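Local coordinates for protein serine protease inhibitor (Thermoanaerobacter tengcongensis, PDB 2PEF) that probably inhibits serine proteases as a member of the serpin family and is seen here in the latent state, at residues Ser37-Ala41 / Ala327-Val331; Ala43-Asn47 / Ile67-Asn71; Ala92-Trp96 / Asp132-Trp136. The contacts are given in a common frame with arbitrary orientation. Where two conformers were deposited one is given. Residues are numbered along the deposited sequence.

Contact 1: residues Ser37-Ala41 / Ala327-Val331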
loop_
_atom_site.group_PDB
_atom_site.type_symbol
_atom_site.label_atom_id
_atom_site.label_comp_id
_atom_site.label_asym_id
_atom_site.label_seq_id
_atom_site.Cartn_x
_atom_site.Cartn_y
_atom_site.Cartn_z
ATOM N N SER A 37 2.363 2.385 2.449
ATOM C CA SER A 37 2.574 1.526 3.608
ATOM C C SER A 37 3.868 0.718 3.508
ATOM O O SER A 37 4.629 0.627 4.475
ATOM C CB SER A 37 1.377 0.594 3.800
ATOM O OG SER A 37 1.605 -0.302 4.873
ATOM N N ALA A 38 4.113 0.138 2.336
ATOM C CA ALA A 38 5.320 -0.652 2.102
ATOM C C ALA A 38 6.572 0.205 2.225
ATOM O O ALA A 38 7.524 -0.178 2.915
ATOM C CB ALA A 38 5.261 -1.327 0.747
ATOM N N MET A 39 6.553 1.361 1.560
ATOM C CA MET A 39 7.635 2.341 1.625
ATOM C C MET A 39 7.997 2.698 3.066
ATOM O O MET A 39 9.170 2.724 3.446
ATOM C CB MET A 39 7.235 3.608 0.857
ATOM C CG MET A 39 8.201 4.779 1.008
ATOM S SD MET A 39 9.813 4.463 0.268
ATOM C CE MET A 39 9.433 4.619 -1.473
ATOM N N LEU A 40 6.978 2.986 3.870
ATOM C CA LEU A 40 7.216 3.436 5.242
ATOM C C LEU A 40 7.837 2.370 6.142
ATOM O O LEU A 40 8.756 2.666 6.907
ATOM C CB LEU A 40 5.943 4.016 5.855
ATOM C CG LEU A 40 5.501 5.334 5.209
ATOM C CD1 LEU A 40 4.082 5.683 5.626
ATOM C CD2 LEU A 40 6.453 6.472 5.535
ATOM N N ALA A 41 7.347 1.136 6.045
ATOM C CA ALA A 41 7.887 0.035 6.834
ATOM C C ALA A 41 9.334 -0.234 6.436
ATOM O O ALA A 41 10.195 -0.442 7.290
ATOM C CB ALA A 41 7.047 -1.215 6.643
ATOM N N ALA A 327 -4.207 -0.843 5.062
ATOM C CA ALA A 327 -3.007 -1.606 4.763
ATOM C C ALA A 327 -2.124 -1.758 5.986
ATOM O O ALA A 327 -2.060 -0.878 6.846
ATOM C CB ALA A 327 -2.223 -0.962 3.634
ATOM N N VAL A 328 -1.466 -2.904 6.061
ATOM C CA VAL A 328 -0.416 -3.123 7.033
ATOM C C VAL A 328 0.770 -3.712 6.294
ATOM O O VAL A 328 0.604 -4.550 5.405
ATOM C CB VAL A 328 -0.853 -4.092 8.163
ATOM C CG1 VAL A 328 0.321 -4.426 9.084
ATOM C CG2 VAL A 328 -2.001 -3.496 8.971
ATOM N N THR A 329 1.956 -3.224 6.635
ATOM C CA THR A 329 3.200 -3.840 6.188
ATOM C C THR A 329 4.036 -4.186 7.417
ATOM O O THR A 329 4.297 -3.332 8.258
ATOM C CB THR A 329 4.005 -2.923 5.246
ATOM O OG1 THR A 329 3.141 -2.390 4.236
ATOM C CG2 THR A 329 5.144 -3.702 4.585
ATOM N N SER A 330 4.433 -5.449 7.517
ATOM C CA SER A 330 5.269 -5.888 8.626
ATOM C C SER A 330 6.619 -6.399 8.131
ATOM O O SER A 330 6.734 -6.938 7.023
ATOM C CB SER A 330 4.557 -6.949 9.471
ATOM O OG SER A 330 4.230 -8.079 8.688
ATOM N N VAL A 331 7.643 -6.203 8.959
ATOM C CA VAL A 331 8.987 -6.689 8.675
ATOM C C VAL A 331 9.416 -7.623 9.805
ATOM O O VAL A 331 9.359 -7.254 10.983
ATOM C CB VAL A 331 9.988 -5.512 8.522
ATOM C CG1 VAL A 331 11.416 -6.024 8.331
ATOM C CG2 VAL A 331 9.581 -4.604 7.365
#
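Short side chains let a helix and a strand come unusually near one another, and this buried contact is a good example. Helix residues Ser37-Ala41 lie over strand residues Ala327-Val331 with axes 7.6 Å apart crossing at -29°, and the CA atoms of Ala38 and Thr329 are only 5.6 Å apart. The alternation of the strand turns Ala327, Thr329 and Val331 toward the helix, Val328 and Ser330 away from it. Ser37 opens the helical side: its CB lies 3.9 Å from Ala327 CB, and its t rotamer directs OG to Thr329 OG1, which donates a hydrogen bond of 2.7 Å to it in the conformer given. Ser37 OG also bonds to Asn162 OD1 on the adjacent strand 158-169. Ala38 presents its backbone; Thr329 OG1 is 3.3 Å from Ala38 N, but the angle is too poor for a bond. Met39 and Leu40 serve another interface, meeting helix 67-80. One turn after Ser37, Ala41 CB touches Thr329 CG2 at 3.7 Å and Val331 CG2 at 4.3 Å. Thr329 thus offers its hydroxyl to Ser37 and its methyl to Ala41.

In serpin terms this is the shutter region, near the middle of sheet A, where the central strands part to admit the reactive-centre loop. Strand 322-331, flanked by 158-169 and 310-318, corresponds to that loop inserted as a central strand, as the latent state requires. The chemistry implies that the buried hydroxyl of Thr329 finds its acceptor on the helix, in Ser37 OG, while small apolar groups fill the remaining space without forcing the sheet away.

Contact 2: residues Ala43-Asn47 / Ile67-Asn71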
loop_
_atom_site.group_PDB
_atom_site.type_symbol
_atom_site.label_atom_id
_atom_site.label_comp_id
_atom_site.label_asym_id
_atom_site.label_seq_id
_atom_site.Cartn_x
_atom_site.Cartn_y
_atom_site.Cartn_z
ATOM N N ALA A 43 11.410 1.874 4.787
ATOM C CA ALA A 43 12.268 3.027 5.060
ATOM C C ALA A 43 12.719 3.038 6.521
ATOM O O ALA A 43 13.894 3.315 6.814
ATOM C CB ALA A 43 11.563 4.317 4.692
ATOM N N MET A 44 11.797 2.721 7.432
ATOM C CA MET A 44 12.142 2.552 8.849
ATOM C C MET A 44 13.231 1.500 8.998
ATOM O O MET A 44 14.239 1.726 9.669
ATOM C CB MET A 44 10.923 2.134 9.680
ATOM C CG MET A 44 9.966 3.264 10.033
ATOM S SD MET A 44 8.865 2.834 11.393
ATOM C CE MET A 44 7.838 1.562 10.663
ATOM N N THR A 45 13.022 0.358 8.345
ATOM C CA THR A 45 13.938 -0.770 8.410
ATOM C C THR A 45 15.325 -0.395 7.883
ATOM O O THR A 45 16.335 -0.807 8.449
ATOM C CB THR A 45 13.382 -1.990 7.632
ATOM O OG1 THR A 45 12.054 -2.286 8.083
ATOM C CG2 THR A 45 14.257 -3.220 7.834
ATOM N N ALA A 46 15.362 0.407 6.818
ATOM C CA ALA A 46 16.616 0.806 6.178
ATOM C C ALA A 46 17.521 1.634 7.090
ATOM O O ALA A 46 18.744 1.637 6.921
ATOM C CB ALA A 46 16.339 1.553 4.873
ATOM N N ASN A 47 16.918 2.324 8.057
ATOM C CA ASN A 47 17.667 3.129 9.025
ATOM C C ASN A 47 18.465 2.298 10.021
ATOM O O ASN A 47 19.264 2.838 10.790
ATOM C CB ASN A 47 16.733 4.095 9.753
ATOM C CG ASN A 47 16.496 5.364 8.965
ATOM O OD1 ASN A 47 17.333 6.268 8.964
ATOM N ND2 ASN A 47 15.364 5.434 8.279
ATOM N N ILE A 67 19.071 7.527 2.395
ATOM C CA ILE A 67 18.089 7.282 3.461
ATOM C C ILE A 67 17.813 8.541 4.293
ATOM O O ILE A 67 16.667 8.804 4.665
ATOM C CB ILE A 67 18.448 6.050 4.361
ATOM C CG1 ILE A 67 17.274 5.668 5.277
ATOM C CG2 ILE A 67 19.730 6.282 5.162
ATOM C CD1 ILE A 67 15.957 5.370 4.549
ATOM N N GLU A 68 18.860 9.323 4.556
ATOM C CA GLU A 68 18.714 10.597 5.260
ATOM C C GLU A 68 17.707 11.507 4.559
ATOM O O GLU A 68 16.830 12.080 5.204
ATOM C CB GLU A 68 20.065 11.304 5.387
ATOM N N ASP A 69 17.831 11.622 3.237
ATOM C CA ASP A 69 16.920 12.441 2.439
ATOM C C ASP A 69 15.530 11.815 2.336
ATOM O O ASP A 69 14.520 12.522 2.409
ATOM C CB ASP A 69 17.503 12.710 1.045
ATOM C CG ASP A 69 18.529 13.837 1.039
ATOM O OD1 ASP A 69 18.672 14.538 2.066
ATOM O OD2 ASP A 69 19.187 14.031 -0.006
ATOM N N LEU A 70 15.480 10.492 2.181
ATOM C CA LEU A 70 14.207 9.778 2.141
ATOM C C LEU A 70 13.426 9.967 3.442
ATOM O O LEU A 70 12.202 10.119 3.408
ATOM C CB LEU A 70 14.401 8.286 1.831
ATOM C CG LEU A 70 13.125 7.497 1.499
ATOM C CD1 LEU A 70 12.513 7.945 0.175
ATOM C CD2 LEU A 70 13.399 6.003 1.477
ATOM N N ASN A 71 14.139 9.956 4.570
ATOM C CA ASN A 71 13.555 10.251 5.879
ATOM C C ASN A 71 12.882 11.617 5.888
ATOM O O ASN A 71 11.742 11.755 6.340
ATOM C CB ASN A 71 14.621 10.221 6.984
ATOM C CG ASN A 71 15.098 8.824 7.313
ATOM O OD1 ASN A 71 14.478 7.828 6.937
ATOM N ND2 ASN A 71 16.222 8.743 8.017
#
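The two segments run in opposite senses, as the CA pairs show: Ala43 faces Asn71 at 7.4 Å and Asn47 faces Ile67 at 7.0 Å. Across this gap the asparagines form a reciprocal amide pair, a compact way of joining the two segments: Asn71 ND2 donates to Asn47 OD1 and Asn47 ND2 to Asn71 OD1, both at 2.9 Å and nearly straight. Asn47 ND2 also reaches back to Ala43 O, 3.0 Å away, which ties the amide back to the preceding turn. Beside the polar pair, apolar groups close the interface. Ile67 CD1 rests on Ala46 CB at 3.8 Å, and Leu70 CD2 on Ala43 CB at 4.1 Å, the alanines leaving room for the longer branched chains. In the serpin fold this contact joins helix 35-46 to the start of helix 67-80. Helix 51-62 adds Met57 against Ala46 and Leu54 against Ile67, while helix 106-116 supplies Tyr116, whose OH bonds to Asn71 OD1; Met44 turns away to meet strand 87-98.

Contact 3: residues Ala92-Trp96 / Asp132-Trp136; sequences ANSIW and DINNW
This is an aromatic helix-on-sheet contact of the serpin fold, in which helix 127-140, the counterpart of serpin helix F, packs on one face of sheet A through strand 87-98. Residues Ala92-Trp96 adopt regular beta conformation, with phi from -123° to -147° and psi from 123° to 154°; Asp132-Trp136 form regular helix, with Trp136 N bonded to Asp132 O at 3.0 Å. The segments run antiparallel at 177°, their axes 11.2 Å apart. This spacing leaves room for two indoles between the backbones. The nearest CA pairs are Ser94 with Trp136 at 8.9 Å and Trp96 with Ile133 at 8.3 Å. Ala92, Ser94 and Trp96 point toward the helix, whereas Asn93 points away and bonds to Asn162 and Tyr116.

Trp96 (chi1 -56°, chi2 74°) and Trp136 (chi1 -173°, chi2 90°) make an offset edge-to-face pair: the edge of Trp96 is directed at the face of Trp136, with planes at 87° and 5.8 Å between the centroids of the six-membered ring of Trp96 and the five-membered ring of Trp136. Ile133 CG1 sits over a face of Trp96, 3.5 Å from the six-membered centroid, a CH-pi contact. Ser94 CB makes another, 3.8 Å from the six-membered centroid of Trp136. Phe121 of neighbouring strand 119-123 extends the cluster, stacking on Trp96 and meeting Trp136 nearly at right angles, and Asp119 OD2 accepts a bond from Trp136 NE1. Ser94, in rotamer p, serves both indoles: besides its CH-pi contact, its OG accepts a hydrogen bond from Trp96 NE1 at 2.9 Å.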
loop_
_atom_site.group_PDB
_atom_site.type_symbol
_atom_site.label_atom_id
_atom_site.label_comp_id
_atom_site.label_asym_id
_atom_site.label_seq_id
_atom_site.Cartn_x
_atom_site.Cartn_y
_atom_site.Cartn_z
ATOM N N ALA A 92 0.279 5.033 10.854
ATOM C CA ALA A 92 0.825 4.624 12.142
ATOM C C ALA A 92 2.017 3.710 11.947
ATOM O O ALA A 92 1.998 2.802 11.112
ATOM C CB ALA A 92 -0.237 3.944 12.990
ATOM N N ASN A 93 3.061 3.975 12.718
ATOM C CA ASN A 93 4.271 3.175 12.670
ATOM C C ASN A 93 4.602 2.667 14.058
ATOM O O ASN A 93 4.373 3.364 15.047
ATOM C CB ASN A 93 5.426 4.003 12.119
ATOM C CG ASN A 93 5.196 4.426 10.683
ATOM O OD1 ASN A 93 5.041 3.585 9.799
ATOM N ND2 ASN A 93 5.148 5.728 10.449
ATOM N N SER A 94 5.128 1.448 14.128
ATOM C CA SER A 94 5.589 0.898 15.394
ATOM C C SER A 94 6.780 -0.033 15.237
ATOM O O SER A 94 6.995 -0.620 14.174
ATOM C CB SER A 94 4.448 0.192 16.143
ATOM O OG SER A 94 3.927 -0.884 15.393
ATOM N N ILE A 95 7.560 -0.130 16.309
ATOM C CA ILE A 95 8.638 -1.100 16.431
ATOM C C ILE A 95 8.325 -1.901 17.684
ATOM O O ILE A 95 7.870 -1.346 18.691
ATOM C CB ILE A 95 10.032 -0.417 16.608
ATOM C CG1 ILE A 95 10.200 0.791 15.669
ATOM C CG2 ILE A 95 11.174 -1.441 16.470
ATOM C CD1 ILE A 95 10.244 0.476 14.179
ATOM N N TRP A 96 8.538 -3.210 17.596
ATOM C CA TRP A 96 8.361 -4.117 18.721
ATOM C C TRP A 96 9.655 -4.903 18.852
ATOM O O TRP A 96 10.097 -5.534 17.893
ATOM C CB TRP A 96 7.197 -5.082 18.454
ATOM C CG TRP A 96 5.888 -4.406 18.143
ATOM C CD1 TRP A 96 5.546 -3.770 16.983
ATOM C CD2 TRP A 96 4.745 -4.322 18.999
ATOM N NE1 TRP A 96 4.263 -3.279 17.069
ATOM C CE2 TRP A 96 3.745 -3.609 18.295
ATOM C CE3 TRP A 96 4.464 -4.786 20.292
ATOM C CZ2 TRP A 96 2.489 -3.342 18.843
ATOM C CZ3 TRP A 96 3.213 -4.517 20.839
ATOM C CH2 TRP A 96 2.241 -3.804 20.112
ATOM N N ASP A 132 -1.188 -7.935 21.793
ATOM C CA ASP A 132 -0.851 -6.511 21.756
ATOM C C ASP A 132 -0.659 -5.996 20.334
ATOM O O ASP A 132 -1.170 -4.932 19.977
ATOM C CB ASP A 132 0.414 -6.232 22.569
ATOM C CG ASP A 132 0.194 -6.373 24.061
ATOM O OD1 ASP A 132 -0.964 -6.254 24.514
ATOM O OD2 ASP A 132 1.189 -6.595 24.782
ATOM N N ILE A 133 0.089 -6.752 19.535
ATOM C CA ILE A 133 0.359 -6.376 18.148
ATOM C C ILE A 133 -0.936 -6.320 17.333
ATOM O O ILE A 133 -1.204 -5.329 16.648
ATOM C CB ILE A 133 1.385 -7.327 17.488
ATOM C CG1 ILE A 133 2.758 -7.152 18.142
ATOM C CG2 ILE A 133 1.464 -7.071 15.987
ATOM C CD1 ILE A 133 3.758 -8.272 17.826
ATOM N N ASN A 134 -1.741 -7.375 17.430
ATOM C CA ASN A 134 -3.010 -7.435 16.716
ATOM C C ASN A 134 -4.008 -6.366 17.147
ATOM O O ASN A 134 -4.749 -5.837 16.317
ATOM C CB ASN A 134 -3.625 -8.829 16.816
ATOM C CG ASN A 134 -2.864 -9.852 15.999
ATOM O OD1 ASN A 134 -2.185 -9.508 15.031
ATOM N ND2 ASN A 134 -2.970 -11.117 16.387
ATOM N N ASN A 135 -4.019 -6.046 18.439
ATOM C CA ASN A 135 -4.829 -4.935 18.935
ATOM C C ASN A 135 -4.370 -3.591 18.375
ATOM O O ASN A 135 -5.197 -2.723 18.062
ATOM C CB ASN A 135 -4.859 -4.926 20.464
ATOM C CG ASN A 135 -5.787 -5.982 21.023
ATOM O OD1 ASN A 135 -6.878 -6.208 20.493
ATOM N ND2 ASN A 135 -5.363 -6.638 22.096
ATOM N N TRP A 136 -3.054 -3.451 18.215
ATOM C CA TRP A 136 -2.472 -2.251 17.640
ATOM C C TRP A 136 -2.881 -2.115 16.177
ATOM O O TRP A 136 -3.395 -1.077 15.783
ATOM C CB TRP A 136 -0.946 -2.262 17.793
ATOM C CG TRP A 136 -0.277 -0.989 17.378
ATOM C CD1 TRP A 136 -0.004 0.090 18.171
ATOM C CD2 TRP A 136 0.223 -0.663 16.074
ATOM N NE1 TRP A 136 0.629 1.066 17.443
ATOM C CE2 TRP A 136 0.781 0.631 16.153
ATOM C CE3 TRP A 136 0.250 -1.338 14.848
ATOM C CZ2 TRP A 136 1.358 1.268 15.049
ATOM C CZ3 TRP A 136 0.826 -0.702 13.745
ATOM C CH2 TRP A 136 1.375 0.585 13.860
#

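Together the contacts illustrate how a serpin sheet is sandwiched. Helix 35-46 serves contacts 1 and 2, whose centres are 13 Å apart; it lies on one face of sheet A, and helix 127-140 of contact 3 lies on the other. Contact 3 is 12 Å from contact 1 and 20 Å from contact 2, centre to centre. Side chains bridge them: Met39 SD is 4.1 Å from Leu70 CD2, Val331 CG2 3.5 Å from Thr45 OG1, and Met44 CE 3.6 Å from Asn93 OD1. Asn162, bonded to both Ser37 and Asn93, connects contacts 1 and 3 across the shutter, where the strand corresponding to the inserted reactive-centre loop lies in this latent form.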